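Local structure of tetratricopeptide repeat protein (Parabacteroides merdae ATCC 43184, 4R7S) at residues Pro35-Pro38 with Leu39-Ala42; Met190-Asn193 with Ala194-Met197. The protein is of unknown function but, as a tetratricopeptide repeat protein built of stacked helix pairs, probably serves as a scaffold for protein-protein interactions. All coordinates share one frame; numbering follows the deposited sequence.

Contact 1: residues Pro35-Pro38 with Leu39-Ala42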
ATOM      1  N   PRO A  35      20.220 -28.136   4.977  1.00 43.29           N
ATOM      2  CA  PRO A  35      19.024 -27.845   5.800  1.00 42.99           C
ATOM      3  C   PRO A  35      19.310 -27.174   7.148  1.00 44.19           C
ATOM      4  O   PRO A  35      18.484 -26.391   7.624  1.00 41.76           O
ATOM      5  CB  PRO A  35      18.402 -29.235   6.021  1.00 45.07           C
ATOM      6  CG  PRO A  35      18.898 -30.051   4.900  1.00 49.04           C
ATOM      7  CD  PRO A  35      20.299 -29.574   4.657  1.00 44.54           C
ATOM      8  N   ALA A  36      20.465 -27.483   7.751  1.00 41.75           N
ATOM      9  CA  ALA A  36      20.873 -26.941   9.056  1.00 42.33           C
ATOM     10  C   ALA A  36      21.653 -25.611   8.965  1.00 45.47           C
ATOM     11  O   ALA A  36      21.981 -25.049  10.014  1.00 44.51           O
ATOM     12  CB  ALA A  36      21.704 -27.970   9.814  1.00 43.09           C
ATOM     13  N   ASN A  37      21.918 -25.087   7.742  1.00 42.35           N
ATOM     14  CA  ASN A  37      22.675 -23.829   7.618  1.00 42.39           C
ATOM     15  C   ASN A  37      21.986 -22.706   8.371  1.00 48.71           C
ATOM     16  O   ASN A  37      20.811 -22.440   8.115  1.00 49.21           O
ATOM     17  CB  ASN A  37      22.922 -23.419   6.165  1.00 39.22           C
ATOM     18  CG  ASN A  37      24.086 -22.464   6.015  1.00 51.90           C
ATOM     19  OD1 ASN A  37      24.188 -21.442   6.684  1.00 47.07           O
ATOM     20  ND2 ASN A  37      25.025 -22.801   5.156  1.00 44.57           N
ATOM     21  N   PRO A  38      22.683 -22.051   9.326  1.00 46.62           N
ATOM     22  CA  PRO A  38      22.030 -20.979  10.104  1.00 46.05           C
ATOM     23  C   PRO A  38      21.759 -19.700   9.293  1.00 48.61           C
ATOM     24  O   PRO A  38      20.963 -18.866   9.734  1.00 47.84           O
ATOM     25  CB  PRO A  38      23.001 -20.733  11.259  1.00 48.10           C
ATOM     26  CG  PRO A  38      24.325 -21.180  10.747  1.00 52.77           C
ATOM     27  CD  PRO A  38      24.060 -22.304   9.801  1.00 48.72           C
ATOM     28  N   LEU A  39      22.373 -19.552   8.105  1.00 44.16           N
ATOM     29  CA  LEU A  39      22.122 -18.383   7.259  1.00 43.55           C
ATOM     30  C   LEU A  39      20.854 -18.571   6.422  1.00 46.13           C
ATOM     31  O   LEU A  39      20.513 -17.696   5.623  1.00 44.97           O
ATOM     32  CB  LEU A  39      23.332 -18.086   6.337  1.00 43.59           C
ATOM     33  CG  LEU A  39      24.612 -17.640   7.047  1.00 48.81           C
ATOM     34  CD1 LEU A  39      25.807 -17.611   6.095  1.00 49.17           C
ATOM     35  CD2 LEU A  39      24.430 -16.311   7.738  1.00 49.12           C
ATOM     36  N   ASN A  40      20.142 -19.699   6.624  1.00 42.12           N
ATOM     37  CA  ASN A  40      18.937 -20.031   5.867  1.00 41.43           C
ATOM     38  C   ASN A  40      17.818 -19.029   6.025  1.00 44.54           C
ATOM     39  O   ASN A  40      17.061 -18.845   5.066  1.00 42.17           O
ATOM     40  CB  ASN A  40      18.435 -21.425   6.206  1.00 40.23           C
ATOM     41  CG  ASN A  40      19.140 -22.473   5.383  1.00 55.83           C
ATOM     42  OD1 ASN A  40      20.000 -22.156   4.534  1.00 44.18           O
ATOM     43  ND2 ASN A  40      18.779 -23.739   5.597  1.00 42.84           N
ATOM     44  N   TYR A  41      17.709 -18.374   7.207  1.00 42.61           N
ATOM     45  CA  TYR A  41      16.668 -17.373   7.473  1.00 42.79           C
ATOM     46  C   TYR A  41      16.765 -16.221   6.417  1.00 46.16           C
ATOM     47  O   TYR A  41      15.760 -15.589   6.093  1.00 45.17           O
ATOM     48  CB  TYR A  41      16.789 -16.831   8.922  1.00 44.18           C
ATOM     49  CG  TYR A  41      17.900 -15.813   9.053  1.00 44.99           C
ATOM     50  CD1 TYR A  41      19.229 -16.214   9.176  1.00 46.73           C
ATOM     51  CD2 TYR A  41      17.639 -14.448   8.931  1.00 45.01           C
ATOM     52  CE1 TYR A  41      20.270 -15.282   9.200  1.00 48.33           C
ATOM     53  CE2 TYR A  41      18.673 -13.508   8.948  1.00 45.84           C
ATOM     54  CZ  TYR A  41      19.985 -13.928   9.096  1.00 53.83           C
ATOM     55  OH  TYR A  41      20.999 -13.005   9.130  1.00 56.05           O
ATOM     56  N   ALA A  42      17.979 -15.955   5.907  1.00 41.66           N
ATOM     57  CA  ALA A  42      18.160 -14.923   4.896  1.00 41.11           C
ATOM     58  C   ALA A  42      17.622 -15.409   3.570  1.00 45.49           C
ATOM     59  O   ALA A  42      17.022 -14.625   2.829  1.00 46.99           O
ATOM     60  CB  ALA A  42      19.624 -14.554   4.768  1.00 41.58           C
TER
HETATM   61  O   HOH W   1      17.887 -20.147   9.721  1.00 57.68           O

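Contact 2: residues Met190-Asn193 with Ala194-Met197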
HETATM    1  N   MSE A 190     -17.024  15.724   0.973  1.00 33.69           N
HETATM    2  CA  MSE A 190     -17.541  16.978   1.513  1.00 32.34           C
HETATM    3  C   MSE A 190     -18.862  17.391   0.861  1.00 43.05           C
HETATM    4  O   MSE A 190     -19.467  18.367   1.316  1.00 45.46           O
HETATM    5  CB  MSE A 190     -16.511  18.117   1.292  1.00 31.69           C
HETATM    6  CG  MSE A 190     -15.385  18.115   2.277  1.00 34.55           C
HETATM    7 SE   MSE A 190     -14.162  19.572   1.895  0.75 37.08          SE
HETATM    8  CE  MSE A 190     -15.175  21.031   2.803  1.00 35.11           C
ATOM      9  N   GLY A 191     -19.243  16.710  -0.232  1.00 40.16           N
ATOM     10  CA  GLY A 191     -20.431  16.997  -1.038  1.00 38.63           C
ATOM     11  C   GLY A 191     -20.160  18.040  -2.105  1.00 44.61           C
ATOM     12  O   GLY A 191     -21.084  18.500  -2.778  1.00 48.10           O
ATOM     13  N   LYS A 192     -18.893  18.437  -2.259  1.00 39.33           N
ATOM     14  CA  LYS A 192     -18.434  19.446  -3.203  1.00 37.95           C
ATOM     15  C   LYS A 192     -18.027  18.782  -4.526  1.00 42.68           C
ATOM     16  O   LYS A 192     -16.852  18.795  -4.932  1.00 44.80           O
ATOM     17  CB  LYS A 192     -17.279  20.247  -2.592  1.00 38.88           C
ATOM     18  CG  LYS A 192     -17.673  21.106  -1.386  1.00 43.74           C
ATOM     19  CD  LYS A 192     -16.578  22.180  -1.137  1.00 58.78           C
ATOM     20  CE  LYS A 192     -16.868  23.120   0.020  1.00 68.05           C
ATOM     21  NZ  LYS A 192     -17.992  24.067  -0.255  1.00 68.83           N
ATOM     22  N   ASN A 193     -19.023  18.212  -5.210  1.00 35.78           N
ATOM     23  CA  ASN A 193     -18.826  17.461  -6.442  1.00 34.43           C
ATOM     24  C   ASN A 193     -18.285  18.305  -7.600  1.00 37.69           C
ATOM     25  O   ASN A 193     -17.377  17.847  -8.273  1.00 37.80           O
ATOM     26  CB  ASN A 193     -20.114  16.766  -6.843  1.00 32.13           C
ATOM     27  CG  ASN A 193     -20.567  15.660  -5.901  1.00 50.91           C
ATOM     28  OD1 ASN A 193     -19.866  15.213  -4.977  1.00 43.02           O
ATOM     29  ND2 ASN A 193     -21.760  15.157  -6.149  1.00 43.82           N
ATOM     30  N   ALA A 194     -18.801  19.509  -7.839  1.00 34.54           N
ATOM     31  CA  ALA A 194     -18.277  20.295  -8.952  1.00 35.85           C
ATOM     32  C   ALA A 194     -16.806  20.653  -8.707  1.00 40.50           C
ATOM     33  O   ALA A 194     -16.000  20.525  -9.636  1.00 39.94           O
ATOM     34  CB  ALA A 194     -19.116  21.548  -9.184  1.00 36.71           C
ATOM     35  N   ARG A 195     -16.449  21.024  -7.444  1.00 36.71           N
ATOM     36  CA  ARG A 195     -15.058  21.340  -7.073  1.00 36.48           C
ATOM     37  C   ARG A 195     -14.144  20.111  -7.264  1.00 41.32           C
ATOM     38  O   ARG A 195     -13.021  20.263  -7.759  1.00 40.81           O
ATOM     39  CB  ARG A 195     -14.936  21.868  -5.634  1.00 32.49           C
ATOM     40  CG  ARG A 195     -13.583  22.576  -5.421  1.00 38.70           C
ATOM     41  CD  ARG A 195     -13.573  23.463  -4.198  1.00 45.44           C
ATOM     42  NE  ARG A 195     -12.293  24.155  -4.058  1.00 65.45           N
ATOM     43  CZ  ARG A 195     -12.040  25.393  -4.477  1.00 79.10           C
ATOM     44  NH1 ARG A 195     -12.992  26.114  -5.070  1.00 54.08           N
ATOM     45  NH2 ARG A 195     -10.842  25.928  -4.293  1.00 70.92           N
ATOM     46  N   ALA A 196     -14.648  18.904  -6.880  1.00 36.56           N
ATOM     47  CA  ALA A 196     -13.942  17.640  -7.020  1.00 36.15           C
ATOM     48  C   ALA A 196     -13.627  17.374  -8.481  1.00 39.42           C
ATOM     49  O   ALA A 196     -12.498  16.986  -8.806  1.00 39.06           O
ATOM     50  CB  ALA A 196     -14.784  16.507  -6.456  1.00 36.81           C
HETATM   51  N   MSE A 197     -14.608  17.653  -9.370  1.00 34.73           N
HETATM   52  CA  MSE A 197     -14.474  17.443 -10.816  1.00 34.13           C
HETATM   53  C   MSE A 197     -13.391  18.313 -11.418  1.00 41.14           C
HETATM   54  O   MSE A 197     -12.719  17.869 -12.345  1.00 42.30           O
HETATM   55  CB  MSE A 197     -15.787  17.690 -11.553  1.00 35.41           C
HETATM   56  CG  MSE A 197     -16.787  16.541 -11.412  1.00 41.63           C
HETATM   57 SE   MSE A 197     -16.134  14.812 -12.113  0.75 47.65          SE
HETATM   58  CE  MSE A 197     -14.883  15.533 -13.772  1.00 44.58           C
TER

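Contact 1: residues Pro35-Pro38 with Leu39-Ala42
Asn37 and Leu39 meet through a capping hydrogen bond just ahead of helix 40-52: Leu39 N donates to Asn37 OD1 over 3.0 Å. An N-H...O angle of 164° makes the bond nearly straight, and the donor lies close to the carbonyl plane of the amide. The torsion behind it sets CG opposite the backbone N (chi1 -159°), which swings OD1 forward along the chain while ND2 hydrogen-bonds to Glu34 OE1, so both ends of this amide are fixed. A second hydrogen bond, Asn40 N to Asn37 O at 3.2 Å, closes a type I beta turn; its donor stands well above the carbonyl plane, 55° out of it.

Carbon-oxygen contacts surround these bonds. Leu39 CB lies 3.5 Å from Asn37 OD1, and Asn37 CB packs against the amide of Asn40, 3.6 Å from its OD1. At the edge of the Tyr41 ring, Pro38 O approaches CD1 to 3.2 Å in the ring plane. One water weakly links Pro38 O with Tyr41 N.

An alanine in place of Asn37 would remove the amide and would probably leave Leu39 N without its capping acceptor and Glu34 without this donor.

Residues 35-39 belong to the loop between helix 20-33 and helix 40-52, within a tetratricopeptide repeat region. The buried Asn40 side chain accepts a hydrogen bond at OD1 from the OH of Tyr4 on helix 2-16, which also touches Asn37 and Leu39; Asn40 ND2 bonds to Glu34 O, and the Tyr41 ring stacks with His71.

Contact 2: residues Met190-Asn193 with Ala194-Met197
A tight turn between two helices runs through residues 190-193, from the end of helix 178-189 to the first turn of helix 193-206. Gly191 ends the first helix in a Schellman motif, its positive phi being a backbone state that favours glycine, and Lys192 follows at the N-cap of the next helix.

Two backbone hydrogen bonds start that helix. Ala196 N donates to Lys192 O over 2.9 Å, in the carbonyl plane, and Met197 N donates to Asn193 O over 3.0 Å, tilted 21° from the Asn193 carbonyl plane. These are successive i to i+4 bonds with similar N-H...O angles, 154° and 153°.

Side chains add light packing to this frame. The methyl CB of Ala196 points back toward the turn, 3.4 Å from Lys192 O, while selenomethionine Met197 lays CG 3.5 Å from Asn193 O. Lys192 and Arg195 touch alongside at their CB atoms, 4.2 Å apart; beyond these their chains diverge, keeping Lys192 NZ 6.9 Å from Arg195 NE, and that NE makes a weak hydrogen bond to Tyr187 OH.

The buried Ala196 touches Tyr187 of helix 178-189 and Ile220 of helix 211-223, and Asn193 meets Phe188 and Ala223 of the same two helices. Such a tight turn, with a small residue packed between helices, is consistent with the helix pairs of a tetratricopeptide-type solenoid.

Overall arrangement
Contacts 1 and 2 come in series along the chain and lie on opposite sides of its centre, their own centres 56 Å apart and their nearest atoms about 45 Å apart. They share no helix: contact 1 lies where the loop after helix 20-33 enters helix 40-52, contact 2 where the turn after helix 178-189 enters helix 193-206. Both are surface contacts at the start of a helix, in an all-helical chain of fifteen helices. The two local helix starts are thus separate and far apart along the chain, as fits an elongated repeat protein whose turns are formed locally, one after another.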